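PDB 3P02: uncharacterized protein from Bacteroides ovatus, which is of unknown function but joins a DUF4973 domain of the E-set clan to a BT_3044-like C-terminal domain. Local coordinates for residues 154-159 / 249-254; 181-186 / 293-298; 214-219 / 265-270. All coordinates share one frame; numbering follows the deposited sequence.

Interaction 1 (154-159 / 249-254)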
loop_
_atom_site.group_PDB
_atom_site.type_symbol
_atom_site.label_atom_id
_atom_site.label_comp_id
_atom_site.label_asym_id
_atom_site.label_seq_id
_atom_site.Cartn_x
_atom_site.Cartn_y
_atom_site.Cartn_z
ATOM N N PHE A 154 -2.339 5.042 -3.334
ATOM C CA PHE A 154 -1.750 5.108 -4.661
ATOM C C PHE A 154 -1.932 6.503 -5.215
ATOM O O PHE A 154 -2.831 7.224 -4.790
ATOM C CB PHE A 154 -2.305 4.045 -5.637
ATOM C CG PHE A 154 -3.736 4.232 -6.095
ATOM C CD1 PHE A 154 -4.798 3.894 -5.263
ATOM C CD2 PHE A 154 -4.020 4.678 -7.382
ATOM C CE1 PHE A 154 -6.115 3.963 -5.718
ATOM C CE2 PHE A 154 -5.341 4.765 -7.835
ATOM C CZ PHE A 154 -6.386 4.409 -6.996
ATOM N N ASN A 155 -1.038 6.896 -6.118
ATOM C CA ASN A 155 -1.232 8.156 -6.818
ATOM C C ASN A 155 -0.799 7.874 -8.280
ATOM O O ASN A 155 -0.543 6.717 -8.622
ATOM C CB ASN A 155 -0.491 9.317 -6.132
ATOM C CG ASN A 155 1.003 9.146 -6.083
ATOM O OD1 ASN A 155 1.597 8.470 -6.899
ATOM N ND2 ASN A 155 1.645 9.798 -5.131
ATOM N N GLU A 156 -0.733 8.888 -9.141
ATOM C CA GLU A 156 -0.355 8.681 -10.543
ATOM C C GLU A 156 1.046 8.089 -10.696
ATOM O O GLU A 156 1.326 7.425 -11.694
ATOM C CB GLU A 156 -0.406 10.026 -11.293
ATOM C CG GLU A 156 0.010 9.933 -12.750
ATOM C CD GLU A 156 -0.051 11.216 -13.551
ATOM O OE1 GLU A 156 -0.469 12.260 -13.003
ATOM O OE2 GLU A 156 0.349 11.173 -14.734
ATOM N N PHE A 157 1.910 8.313 -9.703
ATOM C CA PHE A 157 3.338 7.965 -9.797
ATOM C C PHE A 157 3.819 6.885 -8.881
ATOM O O PHE A 157 5.042 6.717 -8.750
ATOM C CB PHE A 157 4.120 9.246 -9.420
ATOM C CG PHE A 157 3.603 10.502 -10.104
ATOM C CD1 PHE A 157 3.806 10.703 -11.464
ATOM C CD2 PHE A 157 2.871 11.456 -9.388
ATOM C CE1 PHE A 157 3.291 11.832 -12.103
ATOM C CE2 PHE A 157 2.381 12.602 -10.021
ATOM C CZ PHE A 157 2.611 12.789 -11.371
ATOM N N SER A 158 2.902 6.173 -8.215
ATOM C CA SER A 158 3.310 5.214 -7.192
ATOM C C SER A 158 3.291 3.765 -7.649
ATOM O O SER A 158 2.789 3.420 -8.713
ATOM C CB SER A 158 2.401 5.368 -5.973
ATOM O OG SER A 158 1.074 4.959 -6.283
ATOM N N GLY A 159 3.809 2.899 -6.787
ATOM C CA GLY A 159 3.710 1.472 -7.013
ATOM C C GLY A 159 4.989 0.778 -7.377
ATOM O O GLY A 159 6.083 1.224 -7.018
ATOM N N TYR A 249 11.361 13.290 -15.723
ATOM C CA TYR A 249 10.458 12.198 -16.070
ATOM C C TYR A 249 9.648 12.536 -17.289
ATOM O O TYR A 249 9.485 13.713 -17.661
ATOM C CB TYR A 249 9.528 11.781 -14.919
ATOM C CG TYR A 249 8.419 12.763 -14.606
ATOM C CD1 TYR A 249 8.676 13.940 -13.911
ATOM C CD2 TYR A 249 7.100 12.487 -14.951
ATOM C CE1 TYR A 249 7.648 14.808 -13.553
ATOM C CE2 TYR A 249 6.058 13.358 -14.602
ATOM C CZ TYR A 249 6.343 14.524 -13.914
ATOM O OH TYR A 249 5.341 15.417 -13.617
ATOM N N LYS A 250 9.139 11.473 -17.908
ATOM C CA LYS A 250 8.228 11.545 -19.035
ATOM C C LYS A 250 7.071 10.629 -18.748
ATOM O O LYS A 250 7.246 9.565 -18.129
ATOM C CB LYS A 250 8.914 11.149 -20.344
ATOM C CG LYS A 250 9.970 12.135 -20.832
ATOM C CD LYS A 250 10.449 11.784 -22.251
ATOM C CE LYS A 250 9.500 12.276 -23.321
ATOM N NZ LYS A 250 9.919 11.847 -24.681
ATOM N N VAL A 251 5.891 11.065 -19.144
ATOM C CA VAL A 251 4.646 10.309 -18.974
ATOM C C VAL A 251 4.021 10.198 -20.331
ATOM O O VAL A 251 3.836 11.228 -20.988
ATOM C CB VAL A 251 3.638 10.927 -17.966
ATOM C CG1 VAL A 251 2.363 10.089 -17.890
ATOM C CG2 VAL A 251 4.224 11.070 -16.585
ATOM N N SER A 252 3.625 8.989 -20.740
ATOM C CA SER A 252 2.931 8.771 -22.018
ATOM C C SER A 252 1.969 7.621 -21.877
ATOM O O SER A 252 2.122 6.780 -20.987
ATOM C CB SER A 252 3.918 8.463 -23.146
ATOM O OG SER A 252 4.740 7.365 -22.784
ATOM N N SER A 253 0.965 7.599 -22.732
ATOM C CA SER A 253 -0.030 6.537 -22.744
ATOM C C SER A 253 -0.382 6.230 -24.151
ATOM O O SER A 253 -0.272 7.104 -25.021
ATOM C CB SER A 253 -1.303 6.955 -21.999
ATOM O OG SER A 253 -1.104 7.054 -20.599
ATOM N N GLU A 254 -0.821 5.002 -24.384
ATOM C CA GLU A 254 -1.345 4.568 -25.674
ATOM C C GLU A 254 -2.330 3.447 -25.421
ATOM O O GLU A 254 -2.188 2.690 -24.461
ATOM C CB GLU A 254 -0.237 4.115 -26.634
ATOM C CG GLU A 254 0.407 2.794 -26.244
ATOM C CD GLU A 254 1.694 2.439 -26.959
ATOM O OE1 GLU A 254 1.965 3.025 -28.031
ATOM O OE2 GLU A 254 2.434 1.573 -26.444
#
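Phe157 and Tyr249 meet through single ring carbons, CE1 of Phe157 lying 4.0 Å from CE2 of Tyr249. The ring planes stand at 80° and the centroids are 5.9 Å apart, an oblique meeting of side chains that cross roughly at right angles. At the edge of the Tyr249 ring, in plane, lies CG2 of Val251. Phe157 has CG anti to its carbonyl carbon (chi1 -46°), which carries the ring toward Tyr249; CB of Glu156 sits 3.9 Å above that ring, over the centre. The extended Glu156 chain points at Val251 from the opposite direction, OE2 3.9 Å from CG1, a doubtful touch because the side chain has a second conformer.

The turn carrying Phe157 links strands 146-154 and 159-162. It is a type I turn from Asn155 to Ser158, within which Phe157 N donates to Asn155 OD1 (2.8 Å), an Asx turn. Asn155 N donates to Ser158 OG at 2.9 Å. Phe216 stacks on Phe157 and meets Tyr249 edge-to-face, while Tyr249 OH bonds to Thr217 O. Part of the turn's polarity is thus met internally, while Asn155 ND2 turns to Thr189 O and Arg299 takes the carbonyls of Glu156 and Ser158; strand 242-255 is offered mainly apolar contact, without a cross-segment hydrogen bond.

Interaction 2 (181-186 / 293-298)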
loop_
_atom_site.group_PDB
_atom_site.type_symbol
_atom_site.label_atom_id
_atom_site.label_comp_id
_atom_site.label_asym_id
_atom_site.label_seq_id
_atom_site.Cartn_x
_atom_site.Cartn_y
_atom_site.Cartn_z
ATOM N N THR A 181 15.187 -5.737 -8.920
ATOM C CA THR A 181 14.320 -5.827 -10.100
ATOM C C THR A 181 13.095 -4.950 -9.937
ATOM O O THR A 181 12.628 -4.373 -10.941
ATOM C CB THR A 181 13.897 -7.273 -10.421
ATOM O OG1 THR A 181 13.136 -7.802 -9.344
ATOM C CG2 THR A 181 15.060 -8.171 -10.742
ATOM N N GLU A 182 12.585 -4.837 -8.703
ATOM C CA GLU A 182 11.442 -3.998 -8.411
ATOM C C GLU A 182 11.789 -3.013 -7.305
ATOM O O GLU A 182 12.425 -3.402 -6.311
ATOM C CB GLU A 182 10.271 -4.885 -7.986
ATOM C CG GLU A 182 8.981 -4.133 -7.776
ATOM C CD GLU A 182 7.859 -5.089 -7.441
ATOM O OE1 GLU A 182 7.312 -5.724 -8.374
ATOM O OE2 GLU A 182 7.558 -5.233 -6.236
ATOM N N ILE A 183 11.373 -1.766 -7.470
ATOM C CA ILE A 183 11.521 -0.724 -6.472
ATOM C C ILE A 183 10.135 -0.129 -6.287
ATOM O O ILE A 183 9.554 0.373 -7.258
ATOM C CB ILE A 183 12.577 0.338 -6.842
ATOM C CG1 ILE A 183 14.008 -0.296 -6.772
ATOM C CG2 ILE A 183 12.452 1.575 -5.903
ATOM C CD1 ILE A 183 15.120 0.618 -7.167
ATOM N N LYS A 184 9.605 -0.218 -5.073
ATOM C CA LYS A 184 8.284 0.359 -4.780
ATOM C C LYS A 184 8.390 1.834 -4.461
ATOM O O LYS A 184 9.252 2.253 -3.660
ATOM C CB LYS A 184 7.644 -0.353 -3.588
ATOM C CG LYS A 184 6.123 -0.160 -3.512
ATOM C CD LYS A 184 5.471 -1.048 -2.452
ATOM C CE LYS A 184 5.567 -2.530 -2.730
ATOM N NZ LYS A 184 4.645 -3.308 -1.856
ATOM N N LEU A 185 7.502 2.635 -5.064
ATOM C CA LEU A 185 7.393 4.062 -4.777
ATOM C C LEU A 185 6.172 4.208 -3.870
ATOM O O LEU A 185 5.050 3.902 -4.289
ATOM C CB LEU A 185 7.270 4.903 -6.081
ATOM C CG LEU A 185 8.612 5.364 -6.719
ATOM C CD1 LEU A 185 9.681 4.310 -6.727
ATOM C CD2 LEU A 185 8.412 6.045 -8.088
ATOM N N ASN A 186 6.426 4.566 -2.612
ATOM C CA ASN A 186 5.417 4.739 -1.563
ATOM C C ASN A 186 4.875 6.148 -1.617
ATOM O O ASN A 186 5.567 7.047 -2.077
ATOM C CB ASN A 186 6.049 4.439 -0.230
ATOM C CG ASN A 186 6.772 3.114 -0.262
ATOM O OD1 ASN A 186 6.153 2.071 -0.432
ATOM N ND2 ASN A 186 8.102 3.145 -0.313
ATOM N N GLY A 293 21.106 6.124 -12.379
ATOM C CA GLY A 293 20.323 5.537 -13.462
ATOM C C GLY A 293 18.913 6.067 -13.485
ATOM O O GLY A 293 18.688 7.267 -13.316
ATOM N N GLY A 294 17.978 5.160 -13.699
ATOM C CA GLY A 294 16.586 5.529 -13.784
ATOM C C GLY A 294 15.648 4.438 -13.346
ATOM O O GLY A 294 16.072 3.358 -12.907
ATOM N N LEU A 295 14.361 4.784 -13.369
ATOM C CA LEU A 295 13.255 3.909 -12.970
ATOM C C LEU A 295 12.149 3.985 -13.983
ATOM O O LEU A 295 12.008 5.004 -14.649
ATOM C CB LEU A 295 12.697 4.372 -11.621
ATOM C CG LEU A 295 13.694 4.347 -10.437
ATOM C CD1 LEU A 295 13.103 5.048 -9.206
ATOM C CD2 LEU A 295 14.071 2.904 -10.058
ATOM N N SER A 296 11.344 2.943 -14.088
ATOM C CA SER A 296 10.233 3.020 -15.016
ATOM C C SER A 296 9.078 2.166 -14.547
ATOM O O SER A 296 9.260 1.188 -13.805
ATOM C CB SER A 296 10.641 2.598 -16.426
ATOM O OG SER A 296 11.077 1.254 -16.477
ATOM N N VAL A 297 7.873 2.566 -14.961
ATOM C CA VAL A 297 6.684 1.764 -14.723
ATOM C C VAL A 297 5.935 1.646 -16.049
ATOM O O VAL A 297 5.877 2.605 -16.840
ATOM C CB VAL A 297 5.783 2.277 -13.559
ATOM C CG1 VAL A 297 5.055 3.571 -13.914
ATOM C CG2 VAL A 297 4.780 1.199 -13.109
ATOM N N SER A 298 5.357 0.476 -16.275
ATOM C CA SER A 298 4.530 0.229 -17.447
ATOM C C SER A 298 3.213 -0.362 -16.917
ATOM O O SER A 298 3.183 -1.513 -16.491
ATOM C CB SER A 298 5.250 -0.719 -18.406
ATOM O OG SER A 298 4.419 -1.067 -19.496
#
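Between Ile183 and Leu185 on one strand and Leu295 on the other no flat group takes part: there is neither ring face nor ring edge, only methyl against methyl. The aromatic rings of this region belong to the surroundings, where Phe161 touches Leu185 and Leu295, and Phe195 touches Ile183 and Leu185.

Leu295 serves both partners by dividing its branches. Its CD2 lies 3.8 Å from CD1 of Ile183, and its CD1 lies 4.3 Å from CD1 of Leu185, a looser approach. The fork can reach both because CG of Leu295 stands anti to the carbonyl carbon (chi1 -61°), which carries the isobutyl group inward from strand 287-302. On the other side Ile183 adopts the same relation, CG1 anti to the carbonyl carbon, and its extended chain (chi2 177°) delivers the terminal methyl. The chains of Ile183 and Leu295 cross at about a right angle and touch methyl to methyl.

The two strands are not partners in hydrogen bonding. Their nearest alpha carbons, those of Ile183 and Leu295, are 8.2 Å apart, a separation bridged by side chains alone. Alternation along strand 182-187 explains which residues take part: Ile183 and Leu185 point inward, whereas Glu182 and Lys184 are exposed. Leu185 also packs on Val193 and on Ile269, and Leu295 on Ile272, so the three aliphatic chains merge into a larger apolar interior of the C-terminal domain.

The ten-stranded antiparallel sheet evidently bends round, since strands far apart in its order face each other across the interior. Here they do so through dispersion and burial of hydrocarbon; with no polar atom or directional bond in the contact, any specificity probably lies in how branched methyls fit together.

Interaction 3 (214-219 / 265-270)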
loop_
_atom_site.group_PDB
_atom_site.type_symbol
_atom_site.label_atom_id
_atom_site.label_comp_id
_atom_site.label_asym_id
_atom_site.label_seq_id
_atom_site.Cartn_x
_atom_site.Cartn_y
_atom_site.Cartn_z
ATOM N N LEU A 214 10.991 11.678 -3.900
ATOM C CA LEU A 214 10.876 12.157 -5.284
ATOM C C LEU A 214 9.648 12.977 -5.418
ATOM O O LEU A 214 8.570 12.535 -4.973
ATOM C CB LEU A 214 10.798 10.983 -6.297
ATOM C CG LEU A 214 12.084 10.143 -6.434
ATOM C CD1 LEU A 214 11.780 8.805 -7.146
ATOM C CD2 LEU A 214 13.187 10.944 -7.166
ATOM N N GLN A 215 9.778 14.142 -6.045
ATOM C CA GLN A 215 8.623 14.992 -6.310
ATOM C C GLN A 215 8.463 15.148 -7.807
ATOM O O GLN A 215 9.421 15.516 -8.483
ATOM C CB GLN A 215 8.771 16.356 -5.623
ATOM C CG GLN A 215 7.593 17.305 -5.871
ATOM C CD GLN A 215 7.795 18.620 -5.160
ATOM O OE1 GLN A 215 8.594 18.731 -4.228
ATOM N NE2 GLN A 215 7.070 19.644 -5.572
ATOM N N PHE A 216 7.265 14.849 -8.312
ATOM C CA PHE A 216 6.940 14.978 -9.732
ATOM C C PHE A 216 6.322 16.347 -9.943
ATOM O O PHE A 216 5.169 16.562 -9.565
ATOM C CB PHE A 216 5.953 13.857 -10.131
ATOM C CG PHE A 216 6.562 12.485 -10.059
ATOM C CD1 PHE A 216 6.649 11.797 -8.841
ATOM C CD2 PHE A 216 7.098 11.885 -11.193
ATOM C CE1 PHE A 216 7.233 10.531 -8.774
ATOM C CE2 PHE A 216 7.653 10.599 -11.131
ATOM C CZ PHE A 216 7.734 9.935 -9.909
ATOM N N THR A 217 7.075 17.282 -10.504
ATOM C CA THR A 217 6.522 18.632 -10.704
ATOM C C THR A 217 5.725 18.705 -12.000
ATOM O O THR A 217 5.880 17.871 -12.891
ATOM C CB THR A 217 7.663 19.704 -10.761
ATOM O OG1 THR A 217 8.224 19.728 -12.093
ATOM C CG2 THR A 217 8.762 19.494 -9.677
ATOM N N GLY A 218 4.970 19.778 -12.154
ATOM C CA GLY A 218 4.276 20.002 -13.421
ATOM C C GLY A 218 5.045 20.916 -14.363
ATOM O O GLY A 218 4.476 21.407 -15.350
ATOM N N ASP A 219 6.357 21.160 -14.063
ATOM C CA ASP A 219 7.182 22.062 -14.860
ATOM C C ASP A 219 8.026 21.352 -15.909
ATOM O O ASP A 219 8.810 20.458 -15.571
ATOM C CB ASP A 219 8.124 22.884 -13.963
ATOM C CG ASP A 219 7.461 23.851 -12.995
ATOM O OD1 ASP A 219 6.278 24.199 -13.213
ATOM O OD2 ASP A 219 8.117 24.237 -12.005
ATOM N N THR A 265 0.102 2.819 -19.759
ATOM C CA THR A 265 0.611 4.087 -19.244
ATOM C C THR A 265 2.054 3.889 -18.814
ATOM O O THR A 265 2.346 3.005 -17.992
ATOM C CB THR A 265 -0.265 4.630 -18.117
ATOM O OG1 THR A 265 -1.527 4.985 -18.694
ATOM C CG2 THR A 265 0.357 5.863 -17.444
ATOM N N TYR A 266 2.954 4.736 -19.345
ATOM C CA TYR A 266 4.389 4.635 -19.046
ATOM C C TYR A 266 4.889 5.851 -18.323
ATOM O O TYR A 266 4.550 6.979 -18.696
ATOM C CB TYR A 266 5.196 4.476 -20.365
ATOM C CG TYR A 266 4.624 3.457 -21.322
ATOM C CD1 TYR A 266 4.791 2.090 -21.101
ATOM C CD2 TYR A 266 3.921 3.856 -22.457
ATOM C CE1 TYR A 266 4.261 1.145 -21.985
ATOM C CE2 TYR A 266 3.406 2.922 -23.354
ATOM C CZ TYR A 266 3.592 1.569 -23.123
ATOM O OH TYR A 266 3.062 0.664 -24.007
ATOM N N ILE A 267 5.667 5.631 -17.252
ATOM C CA ILE A 267 6.354 6.708 -16.551
ATOM C C ILE A 267 7.800 6.313 -16.552
ATOM O O ILE A 267 8.132 5.211 -16.096
ATOM C CB ILE A 267 5.826 7.017 -15.134
ATOM C CG1 ILE A 267 4.332 7.361 -15.200
ATOM C CG2 ILE A 267 6.615 8.213 -14.516
ATOM C CD1 ILE A 267 3.667 7.445 -13.816
ATOM N N VAL A 268 8.668 7.180 -17.065
ATOM C CA VAL A 268 10.088 6.864 -17.085
ATOM C C VAL A 268 10.811 7.987 -16.367
ATOM O O VAL A 268 10.652 9.144 -16.735
ATOM C CB VAL A 268 10.652 6.620 -18.508
ATOM C CG1 VAL A 268 12.140 6.268 -18.444
ATOM C CG2 VAL A 268 9.873 5.517 -19.233
ATOM N N ILE A 269 11.554 7.643 -15.313
ATOM C CA ILE A 269 12.350 8.587 -14.513
ATOM C C ILE A 269 13.806 8.418 -14.916
ATOM O O ILE A 269 14.309 7.296 -14.921
ATOM C CB ILE A 269 12.156 8.345 -12.987
ATOM C CG1 ILE A 269 10.644 8.397 -12.560
ATOM C CG2 ILE A 269 13.026 9.283 -12.155
ATOM C CD1 ILE A 269 10.379 7.780 -11.195
ATOM N N SER A 270 14.493 9.521 -15.193
ATOM C CA SER A 270 15.900 9.468 -15.582
ATOM C C SER A 270 16.728 10.440 -14.772
ATOM O O SER A 270 16.184 11.195 -13.959
ATOM C CB SER A 270 16.064 9.776 -17.074
ATOM O OG SER A 270 15.321 8.889 -17.898
#
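Ile269 meets the edge of the Phe216 ring, and the arrangement is clearest when Phe216 is followed outward. Its CB leaves the backbone on the side facing strand 262-278, and CG lies anti to the carbonyl carbon (chi1 -67°), which sends the ring across the interval between the strands. CB and CG make no contact with 265-270, which is first met at the far end of the ring. There CE2 approaches two residues: CG2 of Ile267 at 4.3 Å, obliquely to the ring, and Ile269, whose CG1 is 4.0 Å away. At the tip, CZ comes within 3.6 Å of Ile269 CD1, a methyl placed near the ring plane. This is therefore an aliphatic group against an aromatic edge, and not a CH-pi contact over the face.

The same methyl has a second neighbour in the contact, since Leu214 CD1 lies 4.4 Å from Ile269 CD1. Leu214 and Phe216 alternate inward on their strand, as Ile267 and Ile269 do on theirs, and all four are buried. Past them, the chain turns a corner at Gly218, where Asp219 N donates to Thr217 OG1 (3.1 Å) in an ST turn.

The short segments 214-217 and 265-270 pass 11.0 Å apart at 117°, too far for main-chain pairing, so the space between them is spanned by side chains. Strand 211-220 runs between 192-196 and 228-234 in the antiparallel sheet, and Leu214 and Phe216 touch Val193 and Met230 on these two sides. Strand 262-278 has its own neighbours, 242-255 and 287-302, with Ile267 packing on Val251 of the first and Val297 of the second.

The three interactions lie on one side of the chain's centre and draw on the same sheet; interactions 2 and 3 are buried, while interaction 1 lies toward the margin. Interactions 1 and 3 are nearest, their centres about 7 Å apart, and Glu254 OE2 with Tyr266 OH (2.7 Å) joins their strands. Interaction 2 lies about 11 Å, centre to centre, from each of the others. A backbone bond, Leu185 N with Gly159 O (2.8 Å), ties it to interaction 1, and a probable one, Ile269 N with Leu295 O (2.8 Å), to interaction 3. Neighbouring strands 242-255, 262-278 and 287-302 thus supply one partner each. With the protein's function unknown, the contacts are best read as packing of the C-terminal region.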